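Local atomic coordinates of cysteine protease (Xylella fastidiosa, PDB entry 3OIS), a protein that probably cleaves peptide bonds as a papain-family cysteine protease and binds uridine diphosphate. Residues R104-Y109 with Q171-A176; K142-G147 with A164-S169. All coordinates share one frame; numbering follows the deposited sequence. Where two conformers were deposited one is given.

Interaction 1 (R104-Y109 with Q171-A176)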
loop_
_atom_site.group_PDB
_atom_site.type_symbol
_atom_site.label_atom_id
_atom_site.label_comp_id
_atom_site.label_asym_id
_atom_site.label_seq_id
_atom_site.Cartn_x
_atom_site.Cartn_y
_atom_site.Cartn_z
ATOM N N ARG A 104 9.804 5.692 -3.229
ATOM C CA ARG A 104 8.802 5.639 -2.134
ATOM C C ARG A 104 8.841 6.904 -1.311
ATOM O O ARG A 104 7.782 7.414 -0.917
ATOM C CB ARG A 104 9.087 4.430 -1.267
ATOM C CG ARG A 104 8.642 3.101 -2.034
ATOM C CD ARG A 104 9.229 1.867 -1.314
ATOM N NE ARG A 104 10.699 1.776 -1.347
ATOM C CZ ARG A 104 11.488 1.142 -0.467
ATOM N NH1 ARG A 104 10.999 0.542 0.624
ATOM N NH2 ARG A 104 12.850 1.165 -0.693
ATOM N N LEU A 105 10.040 7.463 -1.092
ATOM C CA LEU A 105 10.080 8.698 -0.276
ATOM C C LEU A 105 9.549 9.880 -1.076
ATOM O O LEU A 105 8.991 10.766 -0.499
ATOM C CB LEU A 105 11.499 9.055 0.156
ATOM C CG LEU A 105 12.064 8.151 1.253
ATOM C CD1 LEU A 105 13.405 8.769 1.712
ATOM C CD2 LEU A 105 11.086 8.081 2.462
ATOM N N PHE A 106 9.716 9.860 -2.430
ATOM C CA PHE A 106 9.084 10.915 -3.227
ATOM C C PHE A 106 7.519 10.872 -3.000
ATOM O O PHE A 106 6.834 11.932 -2.851
ATOM C CB PHE A 106 9.336 10.712 -4.732
ATOM C CG PHE A 106 8.751 11.790 -5.596
ATOM C CD1 PHE A 106 9.500 12.951 -5.871
ATOM C CD2 PHE A 106 7.452 11.666 -6.144
ATOM C CE1 PHE A 106 8.965 13.925 -6.656
ATOM C CE2 PHE A 106 6.895 12.684 -6.929
ATOM C CZ PHE A 106 7.704 13.833 -7.168
ATOM N N ILE A 107 6.934 9.703 -3.043
ATOM C CA ILE A 107 5.506 9.610 -2.791
ATOM C C ILE A 107 5.204 10.097 -1.378
ATOM O O ILE A 107 4.299 10.897 -1.224
ATOM C CB ILE A 107 4.930 8.226 -3.064
ATOM C CG1 ILE A 107 5.102 7.831 -4.565
ATOM C CG2 ILE A 107 3.409 8.060 -2.666
ATOM C CD1 ILE A 107 4.946 6.373 -4.709
ATOM N N TYR A 108 5.919 9.577 -0.399
ATOM C CA TYR A 108 5.610 9.835 1.035
ATOM C C TYR A 108 5.791 11.327 1.362
ATOM O O TYR A 108 5.033 11.882 2.134
ATOM C CB TYR A 108 6.441 8.908 1.952
ATOM C CG TYR A 108 6.043 8.944 3.438
ATOM C CD1 TYR A 108 4.659 8.960 3.813
ATOM C CD2 TYR A 108 7.032 8.854 4.431
ATOM C CE1 TYR A 108 4.310 8.936 5.192
ATOM C CE2 TYR A 108 6.710 8.900 5.808
ATOM C CZ TYR A 108 5.328 8.957 6.154
ATOM O OH TYR A 108 5.051 8.929 7.484
ATOM N N TYR A 109 6.805 11.979 0.788
ATOM C CA TYR A 109 7.038 13.407 1.082
ATOM C C TYR A 109 5.842 14.209 0.542
ATOM O O TYR A 109 5.195 15.013 1.273
ATOM C CB TYR A 109 8.387 13.866 0.447
ATOM C CG TYR A 109 8.639 15.320 0.702
ATOM C CD1 TYR A 109 9.410 15.684 1.757
ATOM C CD2 TYR A 109 8.077 16.308 -0.092
ATOM C CE1 TYR A 109 9.604 17.034 2.062
ATOM C CE2 TYR A 109 8.333 17.695 0.196
ATOM C CZ TYR A 109 9.048 18.001 1.230
ATOM O OH TYR A 109 9.263 19.312 1.435
ATOM N N GLN A 171 14.927 18.351 -10.042
ATOM C CA GLN A 171 15.120 17.357 -11.145
ATOM C C GLN A 171 14.194 16.139 -10.914
ATOM O O GLN A 171 13.594 15.628 -11.842
ATOM C CB GLN A 171 16.590 16.888 -11.374
ATOM C CG GLN A 171 16.839 16.180 -12.781
ATOM C CD GLN A 171 16.218 16.928 -14.067
ATOM O OE1 GLN A 171 16.408 18.132 -14.249
ATOM N NE2 GLN A 171 15.422 16.182 -14.912
ATOM N N CYS A 172 14.063 15.748 -9.648
ATOM C CA CYS A 172 13.124 14.662 -9.257
ATOM C C CYS A 172 11.707 14.975 -9.638
ATOM O O CYS A 172 11.046 14.158 -10.241
ATOM C CB CYS A 172 13.247 14.417 -7.766
ATOM S SG CYS A 172 14.741 13.608 -7.303
ATOM N N TYR A 173 11.225 16.176 -9.301
ATOM C CA TYR A 173 9.890 16.576 -9.715
ATOM C C TYR A 173 9.686 16.571 -11.221
ATOM O O TYR A 173 8.615 16.169 -11.726
ATOM C CB TYR A 173 9.546 17.921 -9.099
ATOM C CG TYR A 173 9.170 17.840 -7.616
ATOM C CD1 TYR A 173 10.102 18.077 -6.618
ATOM C CD2 TYR A 173 7.830 17.560 -7.250
ATOM C CE1 TYR A 173 9.759 18.050 -5.256
ATOM C CE2 TYR A 173 7.450 17.555 -5.886
ATOM C CZ TYR A 173 8.366 17.731 -4.920
ATOM O OH TYR A 173 8.068 17.723 -3.584
ATOM N N LYS A 174 10.696 17.078 -11.969
ATOM C CA LYS A 174 10.544 17.088 -13.425
ATOM C C LYS A 174 10.474 15.650 -13.974
ATOM O O LYS A 174 9.575 15.328 -14.777
ATOM C CB LYS A 174 11.731 17.815 -14.040
ATOM C CG LYS A 174 11.624 18.049 -15.528
ATOM C CD LYS A 174 12.477 19.303 -15.973
ATOM C CE LYS A 174 12.869 19.242 -17.469
ATOM N NZ LYS A 174 13.731 18.000 -17.635
ATOM N N ASP A 175 11.396 14.799 -13.576
ATOM C CA ASP A 175 11.407 13.401 -14.058
ATOM C C ASP A 175 10.116 12.660 -13.630
ATOM O O ASP A 175 9.536 11.886 -14.379
ATOM C CB ASP A 175 12.681 12.675 -13.588
ATOM C CG ASP A 175 13.958 13.231 -14.238
ATOM O OD1 ASP A 175 13.864 13.850 -15.301
ATOM O OD2 ASP A 175 15.023 13.109 -13.649
ATOM N N ALA A 176 9.634 12.947 -12.414
ATOM C CA ALA A 176 8.452 12.232 -11.949
ATOM C C ALA A 176 7.258 12.401 -12.861
ATOM O O ALA A 176 6.394 11.510 -12.953
ATOM C CB ALA A 176 8.102 12.722 -10.522
#
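One face of the Tyr-173 ring receives the edge of Phe-106, whose CE1 stands 3.8 Å above the centre of the tyrosine plane. This is a T-shaped (edge-to-face) stack, somewhat tilted: the ring centroids of Phe-106 and Tyr-173 are 5.0 Å apart and the planes meet at 61°. The closest approach within the pair is from Phe-106 CZ to Tyr-173 CD2, 3.7 Å. Around the phenylalanine ring itself the other partners arrive obliquely. The methyl CB of Ala-176 comes to 3.6 Å from Phe-106 CZ, and the carbonyl O of Cys-172 lies 4.2 Å from Phe-106 CE1. Phe-106 thus reaches a full turn of helix 170-176, touching Cys-172, Tyr-173 and Ala-176. It can do so because its CG is anti to the backbone N (chi1 -178°), which sends the ring outward from helix 104-114 toward its neighbour.

Tyr-173 has CG anti to its carbonyl carbon, and its ring end comes nearer to helix 104-114 than the direction of its CB suggests. The phenol end crosses the side chain of Tyr-109 at about a right angle, OH lying 3.8 Å from Tyr-109 CD2. That hydroxyl is hydrogen-bonded to OD1 of Asn-110, the next residue of the same helix, so the far end of the ring is tied down as well as packed.

The two short segments cross at -97° with their axes 11.9 Å apart, a wide spacing bridged by aromatic rings rather than by close backbone packing. Helix 170-176 is thereby packed nearly perpendicular to helix 104-114 in the papain-family protease fold. Within the segments cohesion is apolar and aromatic, resting on dispersion and on the attraction of the positively polarised C-H edge of Phe-106 to the tyrosine pi face; the polar tie lies just beyond, at Asn-110.

Interaction 2 (K142-G147 with A164-S169)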
loop_
_atom_site.group_PDB
_atom_site.type_symbol
_atom_site.label_atom_id
_atom_site.label_comp_id
_atom_site.label_asym_id
_atom_site.label_seq_id
_atom_site.Cartn_x
_atom_site.Cartn_y
_atom_site.Cartn_z
ATOM N N LYS A 142 16.334 5.382 -7.630
ATOM C CA LYS A 142 17.753 5.793 -7.716
ATOM C C LYS A 142 17.997 7.253 -7.659
ATOM O O LYS A 142 19.032 7.660 -7.108
ATOM C CB LYS A 142 18.485 5.129 -8.916
ATOM C CG LYS A 142 18.871 3.665 -8.556
ATOM C CD LYS A 142 19.309 2.763 -9.716
ATOM C CE LYS A 142 19.738 1.393 -9.173
ATOM N NZ LYS A 142 20.450 0.558 -10.209
ATOM N N GLU A 143 17.075 8.047 -8.211
ATOM C CA GLU A 143 17.150 9.501 -8.212
ATOM C C GLU A 143 16.739 10.109 -6.861
ATOM O O GLU A 143 17.120 11.218 -6.521
ATOM C CB GLU A 143 16.217 10.029 -9.308
ATOM C CG GLU A 143 16.336 11.495 -9.638
ATOM C CD GLU A 143 15.511 11.863 -10.872
ATOM O OE1 GLU A 143 14.740 11.009 -11.376
ATOM O OE2 GLU A 143 15.651 13.020 -11.360
ATOM N N TRP A 144 15.927 9.372 -6.081
ATOM C CA TRP A 144 15.491 9.862 -4.739
ATOM C C TRP A 144 15.415 8.653 -3.819
ATOM O O TRP A 144 14.299 8.040 -3.646
ATOM C CB TRP A 144 14.132 10.642 -4.794
ATOM C CG TRP A 144 13.950 11.489 -3.548
ATOM C CD1 TRP A 144 12.995 11.329 -2.558
ATOM C CD2 TRP A 144 14.770 12.610 -3.141
ATOM N NE1 TRP A 144 13.205 12.241 -1.563
ATOM C CE2 TRP A 144 14.247 13.087 -1.908
ATOM C CE3 TRP A 144 15.886 13.248 -3.687
ATOM C CZ2 TRP A 144 14.840 14.170 -1.201
ATOM C CZ3 TRP A 144 16.433 14.376 -3.021
ATOM C CH2 TRP A 144 15.935 14.797 -1.775
ATOM N N PRO A 145 16.581 8.240 -3.318
ATOM C CA PRO A 145 16.680 6.903 -2.731
ATOM C C PRO A 145 16.031 6.817 -1.352
ATOM O O PRO A 145 15.843 7.824 -0.682
ATOM C CB PRO A 145 18.189 6.638 -2.631
ATOM C CG PRO A 145 18.897 7.929 -3.026
ATOM C CD PRO A 145 17.905 8.832 -3.674
ATOM N N TYR A 146 15.704 5.593 -0.961
ATOM C CA TYR A 146 15.031 5.333 0.312
ATOM C C TYR A 146 15.952 5.367 1.521
ATOM O O TYR A 146 17.057 4.869 1.440
ATOM C CB TYR A 146 14.366 3.946 0.197
ATOM C CG TYR A 146 13.234 3.777 1.200
ATOM C CD1 TYR A 146 12.012 4.453 1.008
ATOM C CD2 TYR A 146 13.407 2.930 2.312
ATOM C CE1 TYR A 146 10.956 4.296 1.970
ATOM C CE2 TYR A 146 12.427 2.805 3.323
ATOM C CZ TYR A 146 11.170 3.482 3.082
ATOM O OH TYR A 146 10.156 3.295 3.998
ATOM N N GLY A 147 15.515 5.958 2.641
ATOM C CA GLY A 147 16.311 5.918 3.865
ATOM C C GLY A 147 15.278 5.935 4.961
ATOM O O GLY A 147 14.398 6.763 4.907
ATOM N N ALA A 164 13.468 10.975 5.007
ATOM C CA ALA A 164 12.003 11.175 4.840
ATOM C C ALA A 164 11.524 12.619 4.882
ATOM O O ALA A 164 10.455 12.949 4.328
ATOM C CB ALA A 164 11.170 10.291 5.906
ATOM N N SER A 165 12.272 13.469 5.554
ATOM C CA SER A 165 11.807 14.898 5.652
ATOM C C SER A 165 12.467 15.826 4.631
ATOM O O SER A 165 12.133 17.019 4.533
ATOM C CB SER A 165 12.046 15.404 7.083
ATOM O OG SER A 165 13.460 15.400 7.313
ATOM N N LYS A 166 13.384 15.282 3.825
ATOM C CA LYS A 166 14.026 16.083 2.765
ATOM C C LYS A 166 13.163 16.311 1.507
ATOM O O LYS A 166 12.522 15.374 0.964
ATOM C CB LYS A 166 15.308 15.336 2.366
ATOM C CG LYS A 166 16.466 15.428 3.322
ATOM C CD LYS A 166 17.755 15.186 2.507
ATOM C CE LYS A 166 17.584 15.856 1.123
ATOM N NZ LYS A 166 18.907 16.302 0.517
ATOM N N LYS A 167 13.126 17.550 1.012
ATOM C CA LYS A 167 12.350 17.881 -0.158
ATOM C C LYS A 167 13.088 17.311 -1.413
ATOM O O LYS A 167 14.262 17.609 -1.595
ATOM C CB LYS A 167 12.217 19.428 -0.316
ATOM C CG LYS A 167 11.411 19.783 -1.549
ATOM C CD LYS A 167 11.253 21.268 -1.747
ATOM C CE LYS A 167 10.401 21.498 -2.989
ATOM N NZ LYS A 167 9.839 22.861 -2.934
ATOM N N PRO A 168 12.419 16.521 -2.237
ATOM C CA PRO A 168 13.073 16.043 -3.468
ATOM C C PRO A 168 13.469 17.233 -4.394
ATOM O O PRO A 168 12.813 18.302 -4.486
ATOM C CB PRO A 168 12.016 15.201 -4.156
ATOM C CG PRO A 168 11.050 14.721 -2.953
ATOM C CD PRO A 168 11.063 15.910 -2.044
ATOM N N SER A 169 14.565 16.991 -5.079
ATOM C CA SER A 169 15.148 18.002 -5.930
ATOM C C SER A 169 14.233 18.389 -7.063
ATOM O O SER A 169 13.299 17.676 -7.489
ATOM C CB SER A 169 16.448 17.417 -6.500
ATOM O OG SER A 169 16.131 16.643 -7.648
HETATM O O HOH W 1 12.003 12.740 1.092
HETATM O O HOH W 2 14.000 8.874 6.902
#
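Trp-144 leaves its backbone with CB directed at the 164-169 segment and CG anti to the backbone N (chi1 -162°), which lays the indole against Pro-168. Beyond CB and CG, CD1 is the first atom to meet the other segment, with Pro-168 CG 3.9 Å away. The next atom, NE1, gives its hydrogen to water 1 at 3.0 Å, in the plane of the ring; the same water lies 2.7 Å from Lys-166 O, well placed to bond to it, and so can relay the indole N-H to the opposite backbone. At the fused bond, CE2 and CD2 lie beneath CA and CB of Pro-168. Its CA sits 3.4 Å from the centroid of the Trp-144 six-membered ring and 12° off the normal, a CH-pi contact over the face.

Both segments belong to the long, mostly irregular connection between helices 126-135 and 170-176 of the papain-family fold, and run nearly antiparallel where they touch. Their other meeting point is bridged by water 2, which donates to Gly-147 O and accepts from Ala-164 N.

Further round the indole, CZ2 has Lys-166 O 3.4 Å away at the ring edge, near its plane. Ser-169 N lies over the ring face, nearest CZ3; this is the N-cap residue, whose OG accepts from Cys-172 N. At the outer end, CH2 has Lys-167 O 3.3 Å away, while CE of Lys-166, its chain bent at chi3, reaches to 3.5 Å from the same Trp-144 CH2.

Interactions 1 and 2 are neighbours, their centres 7 Å apart, and the 142-147 and 164-169 segments both fall in the chain between the two helices of interaction 1. Pro-168 joins the contacts: besides meeting Trp-144, its side chain touches Phe-106 and Tyr-109, and its O lies 3.2 Å from Tyr-173 CE1. Tyr-109 CD1 comes equally near, 3.2 Å, to Lys-166 O. On the other limb, Arg-104 forms a cation-pi pair with Tyr-146. The UDP pocket is closer to interaction 1, where the Phe-106 side chain is about 9 Å from that of the ligand-binding Lys-135; interaction 2 lies away from the annotated sites.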